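Local coordinates for protein tyrosinase (Burkholderia thailandensis, PDB 5ZRD) that catalyses the copper-dependent hydroxylation of monophenols to catechols and the oxidation of the catechols to o-quinones, working at a type-3 dicopper centre, at residues A[94-99]-A[387-392]; A[322-327]-A[398-403]; A[112-117]-A[316-321]. All blocks are in the same frame, centred on the assembly; numbering follows the deposited sequence.

Contact 1. Residues A[94-99]-A[387-392]; sequences HRMYVY and EDCINI. With CU (copper (II) ion), chain J.
The contact belongs to the helical core of the tyrosinase fold, where helix 90-108 presents H94 to one ion of the type-3 copper pair and the next residue, R95, to the segment that follows strand 383-385. H94 NE2 binds CU at 2.2 Å, with H57 and H85 as further ligands of the same ion. R95, unlike H94, points toward 387-392. Its CG stands anti to the backbone N (chi1 174°) and the chain bends at chi3, bringing the flat guanidinium up to the loop residues C389 to I392. NH1 donates to C389 O at 2.9 Å, an almost straight bond (171°) that lies in both the guanidinium and the carbonyl plane. NH1 is also held by Q331, while NE forms a salt bridge with D324 on helix 315-334, so the buried charge is matched by an acidic partner. Over one guanidinium face, I392 CG2 sits above the centre, 3.4 Å from the plane, the two side chains crossing at about a right angle. Next to R95 on the helix, M96 folds back at chi2 and chi3 and lays its sulfur against C389: M96 SD is 3.6 Å from C389 CB, and M96 CG lies 3.8 Å from C389 SG.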
loop_
_atom_site.group_PDB
_atom_site.type_symbol
_atom_site.label_atom_id
_atom_site.label_comp_id
_atom_site.label_asym_id
_atom_site.label_seq_id
_atom_site.Cartn_x
_atom_site.Cartn_y
_atom_site.Cartn_z
ATOM N N HIS A 94 -5.317 30.543 -12.807
ATOM C CA HIS A 94 -5.281 30.704 -14.260
ATOM C C HIS A 94 -4.766 32.096 -14.606
ATOM O O HIS A 94 -4.162 32.240 -15.634
ATOM C CB HIS A 94 -6.622 30.427 -14.929
ATOM C CG HIS A 94 -6.951 28.990 -14.881
ATOM N ND1 HIS A 94 -7.413 28.423 -13.756
ATOM C CD2 HIS A 94 -6.812 28.002 -15.795
ATOM C CE1 HIS A 94 -7.557 27.123 -13.954
ATOM N NE2 HIS A 94 -7.222 26.842 -15.213
ATOM N N ARG A 95 -4.977 33.087 -13.740
ATOM C CA ARG A 95 -4.422 34.420 -13.979
ATOM C C ARG A 95 -2.903 34.310 -14.099
ATOM O O ARG A 95 -2.323 34.886 -15.018
ATOM C CB ARG A 95 -4.808 35.400 -12.862
ATOM C CG ARG A 95 -4.154 36.780 -12.934
ATOM C CD ARG A 95 -4.899 37.783 -12.068
ATOM N NE ARG A 95 -6.118 38.239 -12.717
ATOM C CZ ARG A 95 -7.037 39.035 -12.185
ATOM N NH1 ARG A 95 -6.859 39.536 -10.975
ATOM N NH2 ARG A 95 -8.101 39.364 -12.906
ATOM N N MET A 96 -2.288 33.595 -13.173
ATOM C CA MET A 96 -0.874 33.488 -13.167
ATOM C C MET A 96 -0.416 32.609 -14.340
ATOM O O MET A 96 0.650 32.873 -14.959
ATOM C CB MET A 96 -0.372 32.923 -11.844
ATOM C CG MET A 96 -0.507 33.915 -10.709
ATOM S SD MET A 96 0.184 35.540 -11.109
ATOM C CE MET A 96 1.828 35.021 -11.611
ATOM N N TYR A 97 -1.223 31.603 -14.677
ATOM C CA TYR A 97 -0.856 30.687 -15.764
ATOM C C TYR A 97 -0.712 31.484 -17.046
ATOM O O TYR A 97 0.277 31.324 -17.776
ATOM C CB TYR A 97 -1.876 29.563 -15.931
ATOM C CG TYR A 97 -1.520 28.422 -16.857
ATOM C CD1 TYR A 97 -0.213 28.106 -17.198
ATOM C CD2 TYR A 97 -2.517 27.607 -17.352
ATOM C CE1 TYR A 97 0.098 27.023 -18.010
ATOM C CE2 TYR A 97 -2.228 26.500 -18.125
ATOM C CZ TYR A 97 -0.919 26.213 -18.463
ATOM O OH TYR A 97 -0.660 25.143 -19.253
ATOM N N VAL A 98 -1.674 32.349 -17.284
ATOM C CA VAL A 98 -1.683 33.108 -18.522
ATOM C C VAL A 98 -0.508 34.077 -18.512
ATOM O O VAL A 98 0.133 34.318 -19.534
ATOM C CB VAL A 98 -2.982 33.893 -18.710
ATOM C CG1 VAL A 98 -2.911 34.743 -19.970
ATOM C CG2 VAL A 98 -4.183 32.973 -18.763
ATOM N N TYR A 99 -0.302 34.678 -17.351
ATOM C CA TYR A 99 0.739 35.671 -17.191
ATOM C C TYR A 99 2.094 35.011 -17.426
ATOM O O TYR A 99 2.885 35.572 -18.104
ATOM C CB TYR A 99 0.699 36.261 -15.782
ATOM C CG TYR A 99 1.765 37.277 -15.462
ATOM C CD1 TYR A 99 1.666 38.569 -15.934
ATOM C CD2 TYR A 99 2.829 36.971 -14.631
ATOM C CE1 TYR A 99 2.613 39.524 -15.615
ATOM C CE2 TYR A 99 3.784 37.920 -14.295
ATOM C CZ TYR A 99 3.665 39.204 -14.784
ATOM O OH TYR A 99 4.571 40.169 -14.481
ATOM N N GLU A 387 -2.392 36.468 -3.372
ATOM C CA GLU A 387 -2.257 37.823 -2.770
ATOM C C GLU A 387 -1.389 38.681 -3.698
ATOM O O GLU A 387 -1.573 39.868 -3.767
ATOM C CB GLU A 387 -1.763 37.716 -1.319
ATOM C CG GLU A 387 -2.147 38.896 -0.431
ATOM C CD GLU A 387 -3.474 38.851 0.330
ATOM O OE1 GLU A 387 -3.664 37.903 1.126
ATOM O OE2 GLU A 387 -4.298 39.804 0.172
ATOM N N ASP A 388 -0.526 38.032 -4.479
ATOM C CA ASP A 388 0.338 38.673 -5.453
ATOM C C ASP A 388 -0.316 39.042 -6.795
ATOM O O ASP A 388 0.363 39.690 -7.586
ATOM C CB ASP A 388 1.528 37.753 -5.750
ATOM C CG ASP A 388 2.335 37.419 -4.508
ATOM O OD1 ASP A 388 2.686 38.371 -3.782
ATOM O OD2 ASP A 388 2.589 36.218 -4.226
ATOM N N CYS A 389 -1.593 38.677 -7.062
ATOM C CA CYS A 389 -2.207 38.935 -8.424
ATOM C C CYS A 389 -3.679 39.349 -8.330
ATOM O O CYS A 389 -4.523 39.086 -9.244
ATOM C CB CYS A 389 -2.077 37.732 -9.347
ATOM S SG CYS A 389 -2.763 36.206 -8.649
ATOM N N ILE A 390 -3.988 40.097 -7.280
ATOM C CA ILE A 390 -5.332 40.666 -7.164
ATOM C C ILE A 390 -5.495 41.826 -8.162
ATOM O O ILE A 390 -6.467 41.904 -8.933
ATOM C CB ILE A 390 -5.621 41.053 -5.705
ATOM C CG1 ILE A 390 -5.442 39.826 -4.804
ATOM C CG2 ILE A 390 -7.009 41.673 -5.573
ATOM C CD1 ILE A 390 -5.666 40.066 -3.343
ATOM N N ASN A 391 -4.537 42.725 -8.191
ATOM C CA ASN A 391 -4.692 43.890 -9.007
ATOM C C ASN A 391 -3.742 43.759 -10.188
ATOM O O ASN A 391 -2.520 43.913 -10.019
ATOM C CB ASN A 391 -4.402 45.178 -8.234
ATOM C CG ASN A 391 -4.666 46.408 -9.073
ATOM O OD1 ASN A 391 -4.292 46.458 -10.244
ATOM N ND2 ASN A 391 -5.355 47.383 -8.503
ATOM N N ILE A 392 -4.295 43.501 -11.366
ATOM C CA ILE A 392 -3.406 43.229 -12.487
ATOM C C ILE A 392 -2.573 44.485 -12.847
ATOM O O ILE A 392 -1.476 44.318 -13.349
ATOM C CB ILE A 392 -4.164 42.690 -13.722
ATOM C CG1 ILE A 392 -5.213 43.672 -14.225
ATOM C CG2 ILE A 392 -4.758 41.317 -13.450
ATOM C CD1 ILE A 392 -5.839 43.272 -15.541
HETATM CU CU CU J . -7.522 24.846 -15.991
#

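Contact 2. Residues A[322-327]-A[398-403]; sequences NVDRMF and FTYGPG
R325 leaves helix 315-334 with CG anti to the backbone N (chi1 -173°) and runs across the Y400 ring before turning to its polar partners. R325 CB lies over the ring centre, 3.7 Å from the Y400 centroid and close to the ring normal, a CH-pi contact; R325 CG shifts toward the rim and meets Y400 CG at 3.5 Å. The chain bends about CG-CD (chi3 67°), and the guanidinium plane stands 71° from the ring plane. NE and NH2 then grip one atom side-on: R325 NE is 3.0 Å from N322 OD1, one turn back on the helix, and R325 NH2 is 3.1 Å from the same oxygen. NH2 approaches on a lone pair of OD1, NE from above the carbonyl plane. The remaining nitrogen, NH1, donates to S404 O and to a water, which passes a bond on to G401 O; R325 NH1 itself lies 3.6 Å from G403 C. The tip of Y400 reaches past R325 to D324: Y400 OH donates to the anti lone pair of D324 OD2 at 2.5 Å, a short bond between buried groups, and the F398 ring edge borders the same oxygen. The phenol oxygen has a second partner in R11. Strand 398-400, which pairs in parallel with strand 9-11, runs nearly perpendicular to 322-327 of helix 315-334, the carrier of H320 of the dicopper site, while helix 90-108 flanks F398 and F327 and helix 392-396 packs on Y400.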
loop_
_atom_site.group_PDB
_atom_site.type_symbol
_atom_site.label_atom_id
_atom_site.label_comp_id
_atom_site.label_asym_id
_atom_site.label_seq_id
_atom_site.Cartn_x
_atom_site.Cartn_y
_atom_site.Cartn_z
ATOM N N ASN A 322 -9.455 35.663 -21.955
ATOM C CA ASN A 322 -10.800 36.223 -21.862
ATOM C C ASN A 322 -11.437 35.921 -20.495
ATOM O O ASN A 322 -12.141 36.733 -19.975
ATOM C CB ASN A 322 -11.709 35.732 -22.984
ATOM C CG ASN A 322 -12.961 36.570 -23.045
ATOM O OD1 ASN A 322 -12.877 37.795 -23.240
ATOM N ND2 ASN A 322 -14.101 35.916 -22.851
ATOM N N VAL A 323 -11.208 34.757 -19.928
ATOM C CA VAL A 323 -11.764 34.425 -18.649
ATOM C C VAL A 323 -11.152 35.358 -17.593
ATOM O O VAL A 323 -11.796 35.747 -16.607
ATOM C CB VAL A 323 -11.505 32.941 -18.335
ATOM C CG1 VAL A 323 -11.884 32.569 -16.916
ATOM C CG2 VAL A 323 -12.246 32.065 -19.321
ATOM N N ASP A 324 -9.888 35.705 -17.799
ATOM C CA ASP A 324 -9.171 36.563 -16.852
ATOM C C ASP A 324 -9.702 37.973 -16.967
ATOM O O ASP A 324 -9.822 38.661 -15.979
ATOM C CB ASP A 324 -7.676 36.560 -17.150
ATOM C CG ASP A 324 -6.857 37.157 -16.030
ATOM O OD1 ASP A 324 -7.014 36.656 -14.890
ATOM O OD2 ASP A 324 -6.045 38.095 -16.318
ATOM N N ARG A 325 -10.026 38.391 -18.186
ATOM C CA ARG A 325 -10.636 39.692 -18.395
ATOM C C ARG A 325 -11.998 39.778 -17.688
ATOM O O ARG A 325 -12.340 40.814 -17.067
ATOM C CB ARG A 325 -10.786 39.933 -19.892
ATOM C CG ARG A 325 -11.258 41.320 -20.262
ATOM C CD ARG A 325 -11.481 41.411 -21.768
ATOM N NE ARG A 325 -12.586 40.601 -22.258
ATOM C CZ ARG A 325 -13.846 41.001 -22.315
ATOM N NH1 ARG A 325 -14.141 42.229 -21.934
ATOM N NH2 ARG A 325 -14.804 40.188 -22.766
ATOM N N MET A 326 -12.770 38.702 -17.757
ATOM C CA MET A 326 -14.087 38.655 -17.070
ATOM C C MET A 326 -13.863 38.726 -15.551
ATOM O O MET A 326 -14.565 39.429 -14.849
ATOM C CB MET A 326 -14.856 37.385 -17.442
ATOM C CG MET A 326 -15.316 37.347 -18.892
ATOM S SD MET A 326 -16.750 38.425 -19.182
ATOM C CE MET A 326 -15.959 39.920 -19.730
ATOM N N PHE A 327 -12.880 38.009 -15.059
ATOM C CA PHE A 327 -12.501 38.107 -13.650
ATOM C C PHE A 327 -12.176 39.568 -13.302
ATOM O O PHE A 327 -12.588 40.065 -12.264
ATOM C CB PHE A 327 -11.334 37.159 -13.391
ATOM C CG PHE A 327 -10.742 37.175 -12.012
ATOM C CD1 PHE A 327 -11.428 37.689 -10.921
ATOM C CD2 PHE A 327 -9.475 36.676 -11.806
ATOM C CE1 PHE A 327 -10.866 37.676 -9.649
ATOM C CE2 PHE A 327 -8.915 36.641 -10.527
ATOM C CZ PHE A 327 -9.628 37.121 -9.450
ATOM N N PHE A 398 -0.217 45.142 -16.152
ATOM C CA PHE A 398 -1.044 45.117 -17.386
ATOM C C PHE A 398 -2.528 45.351 -17.060
ATOM O O PHE A 398 -2.969 45.273 -15.920
ATOM C CB PHE A 398 -0.824 43.798 -18.130
ATOM C CG PHE A 398 -1.565 42.611 -17.572
ATOM C CD1 PHE A 398 -2.882 42.353 -17.950
ATOM C CD2 PHE A 398 -0.963 41.756 -16.675
ATOM C CE1 PHE A 398 -3.577 41.268 -17.432
ATOM C CE2 PHE A 398 -1.652 40.652 -16.185
ATOM C CZ PHE A 398 -2.967 40.435 -16.527
ATOM N N THR A 399 -3.267 45.643 -18.105
ATOM C CA THR A 399 -4.670 45.894 -18.035
ATOM C C THR A 399 -5.331 45.306 -19.289
ATOM O O THR A 399 -4.648 44.834 -20.216
ATOM C CB THR A 399 -4.943 47.394 -17.966
ATOM O OG1 THR A 399 -6.275 47.595 -17.476
ATOM C CG2 THR A 399 -4.756 48.068 -19.312
ATOM N N TYR A 400 -6.653 45.345 -19.307
ATOM C CA TYR A 400 -7.443 44.806 -20.399
ATOM C C TYR A 400 -7.936 46.010 -21.175
ATOM O O TYR A 400 -8.428 46.943 -20.600
ATOM C CB TYR A 400 -8.567 43.860 -19.924
ATOM C CG TYR A 400 -8.031 42.491 -19.574
ATOM C CD1 TYR A 400 -7.659 41.605 -20.569
ATOM C CD2 TYR A 400 -7.761 42.124 -18.266
ATOM C CE1 TYR A 400 -7.097 40.368 -20.281
ATOM C CE2 TYR A 400 -7.172 40.908 -17.956
ATOM C CZ TYR A 400 -6.855 40.016 -18.969
ATOM O OH TYR A 400 -6.253 38.824 -18.708
ATOM N N GLY A 401 -7.724 45.975 -22.473
ATOM C CA GLY A 401 -8.345 46.938 -23.313
ATOM C C GLY A 401 -9.844 46.773 -23.259
ATOM O O GLY A 401 -10.343 45.982 -22.507
ATOM N N PRO A 402 -10.545 47.537 -24.066
ATOM C CA PRO A 402 -11.980 47.471 -24.130
ATOM C C PRO A 402 -12.479 46.194 -24.820
ATOM O O PRO A 402 -11.895 45.753 -25.813
ATOM C CB PRO A 402 -12.376 48.704 -24.972
ATOM C CG PRO A 402 -11.147 48.946 -25.842
ATOM C CD PRO A 402 -9.986 48.584 -24.941
ATOM N N GLY A 403 -13.573 45.643 -24.309
ATOM C CA GLY A 403 -14.265 44.556 -24.978
ATOM C C GLY A 403 -15.658 44.341 -24.429
ATOM O O GLY A 403 -16.106 45.057 -23.537
HETATM O O HOH W 1 -12.200 44.464 -21.041
#

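Contact 3. Residues A[112-117]-A[316-321]; sequences VSMPFW and FFFHHC. With CU (copper (II) ion), chain K; O (oxygen atom), chain L.
Two projections, the methyl of M114 and the sulfur of C321, set the shape of this interface between the extended segment 112-117 and 316-321 of helix 315-334. M114 starts with CG anti to the backbone N (chi1 -179°), then bends at chi2 and chi3 so that CE covers the centre of one face of F318; SD lies over the same face, 4.6 Å from the F318 centroid, a Met-aromatic contact. P115 runs alongside F318, its CG 3.7 Å from F318 CE2. The helix replies with C321, whose SG fits the hollow lined by M114 O, P115 O and F116 CB. C321 SG lies 3.4 Å from the carbonyl oxygen of M114 and 3.7 Å from F116 CB. This helix is one of the core helices of the dicopper fold: turned from the loop, H320 NE2 binds CU at 1.9 Å, with H277 and H281 as its other histidines, and the bound oxygen atom sits 2.2 Å from that CU. F316 presses one ring face on H320 CD2. Back at the loop, W117 N donates to F318 O at 3.1 Å from well above the carbonyl plane. W117 points toward the helix, its CB 4.1 Å from F318 CB, and its indole NE1 binds T124.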
loop_
_atom_site.group_PDB
_atom_site.type_symbol
_atom_site.label_atom_id
_atom_site.label_comp_id
_atom_site.label_asym_id
_atom_site.label_seq_id
_atom_site.Cartn_x
_atom_site.Cartn_y
_atom_site.Cartn_z
ATOM N N VAL A 112 5.764 41.996 -25.653
ATOM C CA VAL A 112 4.531 41.559 -26.357
ATOM C C VAL A 112 3.484 41.239 -25.267
ATOM O O VAL A 112 3.843 40.884 -24.114
ATOM C CB VAL A 112 4.751 40.368 -27.313
ATOM C CG1 VAL A 112 4.916 39.064 -26.568
ATOM C CG2 VAL A 112 3.620 40.217 -28.316
ATOM N N SER A 113 2.218 41.388 -25.643
ATOM C CA SER A 113 1.054 41.119 -24.779
ATOM C C SER A 113 0.186 39.990 -25.359
ATOM O O SER A 113 -0.116 39.921 -26.582
ATOM C CB SER A 113 0.211 42.373 -24.576
ATOM O OG SER A 113 0.930 43.324 -23.799
ATOM N N MET A 114 -0.265 39.147 -24.443
ATOM C CA MET A 114 -1.153 38.069 -24.789
ATOM C C MET A 114 -2.558 38.646 -24.954
ATOM O O MET A 114 -3.115 39.157 -24.004
ATOM C CB MET A 114 -1.143 37.010 -23.682
ATOM C CG MET A 114 -2.038 35.820 -23.968
ATOM S SD MET A 114 -1.506 34.852 -25.404
ATOM C CE MET A 114 -3.103 34.301 -26.002
ATOM N N PRO A 115 -3.126 38.574 -26.158
ATOM C CA PRO A 115 -4.460 39.115 -26.329
ATOM C C PRO A 115 -5.516 38.107 -25.874
ATOM O O PRO A 115 -5.155 36.979 -25.502
ATOM C CB PRO A 115 -4.618 39.342 -27.839
ATOM C CG PRO A 115 -3.716 38.308 -28.449
ATOM C CD PRO A 115 -2.624 38.031 -27.431
ATOM N N PHE A 116 -6.777 38.533 -25.942
ATOM C CA PHE A 116 -7.905 37.719 -25.502
ATOM C C PHE A 116 -8.827 37.456 -26.698
ATOM O O PHE A 116 -9.085 38.323 -27.529
ATOM C CB PHE A 116 -8.674 38.355 -24.335
ATOM C CG PHE A 116 -9.213 39.747 -24.559
ATOM C CD1 PHE A 116 -8.449 40.863 -24.238
ATOM C CD2 PHE A 116 -10.495 39.948 -25.042
ATOM C CE1 PHE A 116 -8.937 42.150 -24.430
ATOM C CE2 PHE A 116 -10.989 41.235 -25.226
ATOM C CZ PHE A 116 -10.204 42.337 -24.930
ATOM N N TRP A 117 -9.310 36.232 -26.787
ATOM C CA TRP A 117 -10.445 35.952 -27.658
ATOM C C TRP A 117 -11.696 36.447 -26.960
ATOM O O TRP A 117 -12.143 35.843 -25.998
ATOM C CB TRP A 117 -10.572 34.462 -27.989
ATOM C CG TRP A 117 -11.864 34.105 -28.653
ATOM C CD1 TRP A 117 -12.664 34.896 -29.426
ATOM C CD2 TRP A 117 -12.480 32.819 -28.633
ATOM N NE1 TRP A 117 -13.759 34.195 -29.855
ATOM C CE2 TRP A 117 -13.648 32.906 -29.424
ATOM C CE3 TRP A 117 -12.144 31.602 -28.053
ATOM C CZ2 TRP A 117 -14.518 31.829 -29.589
ATOM C CZ3 TRP A 117 -13.002 30.542 -28.218
ATOM C CH2 TRP A 117 -14.166 30.649 -28.986
ATOM N N PHE A 316 -6.329 27.425 -25.765
ATOM C CA PHE A 316 -6.486 27.474 -24.301
ATOM C C PHE A 316 -6.141 28.860 -23.743
ATOM O O PHE A 316 -6.856 29.371 -22.921
ATOM C CB PHE A 316 -5.610 26.442 -23.619
ATOM C CG PHE A 316 -5.724 26.436 -22.117
ATOM C CD1 PHE A 316 -4.975 27.316 -21.352
ATOM C CD2 PHE A 316 -6.554 25.530 -21.474
ATOM C CE1 PHE A 316 -5.084 27.295 -19.978
ATOM C CE2 PHE A 316 -6.668 25.515 -20.096
ATOM C CZ PHE A 316 -5.940 26.405 -19.354
ATOM N N PHE A 317 -5.096 29.489 -24.232
ATOM C CA PHE A 317 -4.559 30.701 -23.590
ATOM C C PHE A 317 -5.329 31.943 -24.046
ATOM O O PHE A 317 -5.505 32.888 -23.250
ATOM C CB PHE A 317 -3.047 30.776 -23.817
ATOM C CG PHE A 317 -2.359 29.701 -23.038
ATOM C CD1 PHE A 317 -2.258 28.431 -23.560
ATOM C CD2 PHE A 317 -2.024 29.901 -21.720
ATOM C CE1 PHE A 317 -1.730 27.402 -22.805
ATOM C CE2 PHE A 317 -1.480 28.869 -20.969
ATOM C CZ PHE A 317 -1.331 27.624 -21.508
ATOM N N PHE A 318 -5.812 31.935 -25.284
ATOM C CA PHE A 318 -6.651 33.036 -25.785
ATOM C C PHE A 318 -7.988 33.070 -25.021
ATOM O O PHE A 318 -8.544 34.131 -24.703
ATOM C CB PHE A 318 -6.858 32.863 -27.295
ATOM C CG PHE A 318 -5.591 33.140 -28.061
ATOM C CD1 PHE A 318 -4.636 32.156 -28.223
ATOM C CD2 PHE A 318 -5.307 34.410 -28.515
ATOM C CE1 PHE A 318 -3.442 32.433 -28.857
ATOM C CE2 PHE A 318 -4.123 34.671 -29.183
ATOM C CZ PHE A 318 -3.192 33.686 -29.351
ATOM N N HIS A 319 -8.509 31.878 -24.762
ATOM C CA HIS A 319 -9.729 31.681 -24.028
ATOM C C HIS A 319 -9.561 32.123 -22.569
ATOM O O HIS A 319 -10.387 32.862 -22.040
ATOM C CB HIS A 319 -10.124 30.208 -24.078
ATOM C CG HIS A 319 -11.084 29.806 -23.018
ATOM N ND1 HIS A 319 -12.350 30.326 -22.934
ATOM C CD2 HIS A 319 -10.960 28.937 -21.999
ATOM C CE1 HIS A 319 -12.984 29.758 -21.929
ATOM N NE2 HIS A 319 -12.130 28.931 -21.314
ATOM N N HIS A 320 -8.526 31.608 -21.939
ATOM C CA HIS A 320 -8.261 31.899 -20.568
ATOM C C HIS A 320 -7.844 33.350 -20.361
ATOM O O HIS A 320 -8.009 33.845 -19.257
ATOM C CB HIS A 320 -7.239 30.947 -19.963
ATOM C CG HIS A 320 -7.918 29.838 -19.234
ATOM N ND1 HIS A 320 -8.436 30.010 -17.984
ATOM C CD2 HIS A 320 -8.225 28.581 -19.608
ATOM C CE1 HIS A 320 -9.018 28.902 -17.602
ATOM N NE2 HIS A 320 -8.874 28.006 -18.566
ATOM N N CYS A 321 -7.406 34.043 -21.396
ATOM C CA CYS A 321 -7.136 35.472 -21.249
ATOM C C CYS A 321 -8.489 36.205 -21.214
ATOM O O CYS A 321 -8.699 37.183 -20.460
ATOM C CB CYS A 321 -6.174 35.940 -22.340
ATOM S SG CYS A 321 -5.714 37.693 -22.274
HETATM CU CU CU K . -9.942 26.507 -18.893
HETATM O O O L . -9.556 24.985 -17.396
#

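How the contacts relate
From the N terminus, helix 90-108 opens contact 1 at 94-99, and the loop after it opens contact 3 at 112-117. Contact 3 closes first, at 316-321, and so nests inside the larger loop that contact 1 closes at 387-392. Directly after 316-321 the same helix, 315-334, opens contact 2 at 322-327; its partner 398-403 comes after 387-392, so contacts 1 and 2 cross, while contacts 3 and 2 follow in series. The rings of H94 and H320 stack where contacts 1 and 3 meet, each of these histidines binding one of the two copper ions. Contact 2 adds strand 398-400 to this core, with I392 of contact 1 packed on Y400.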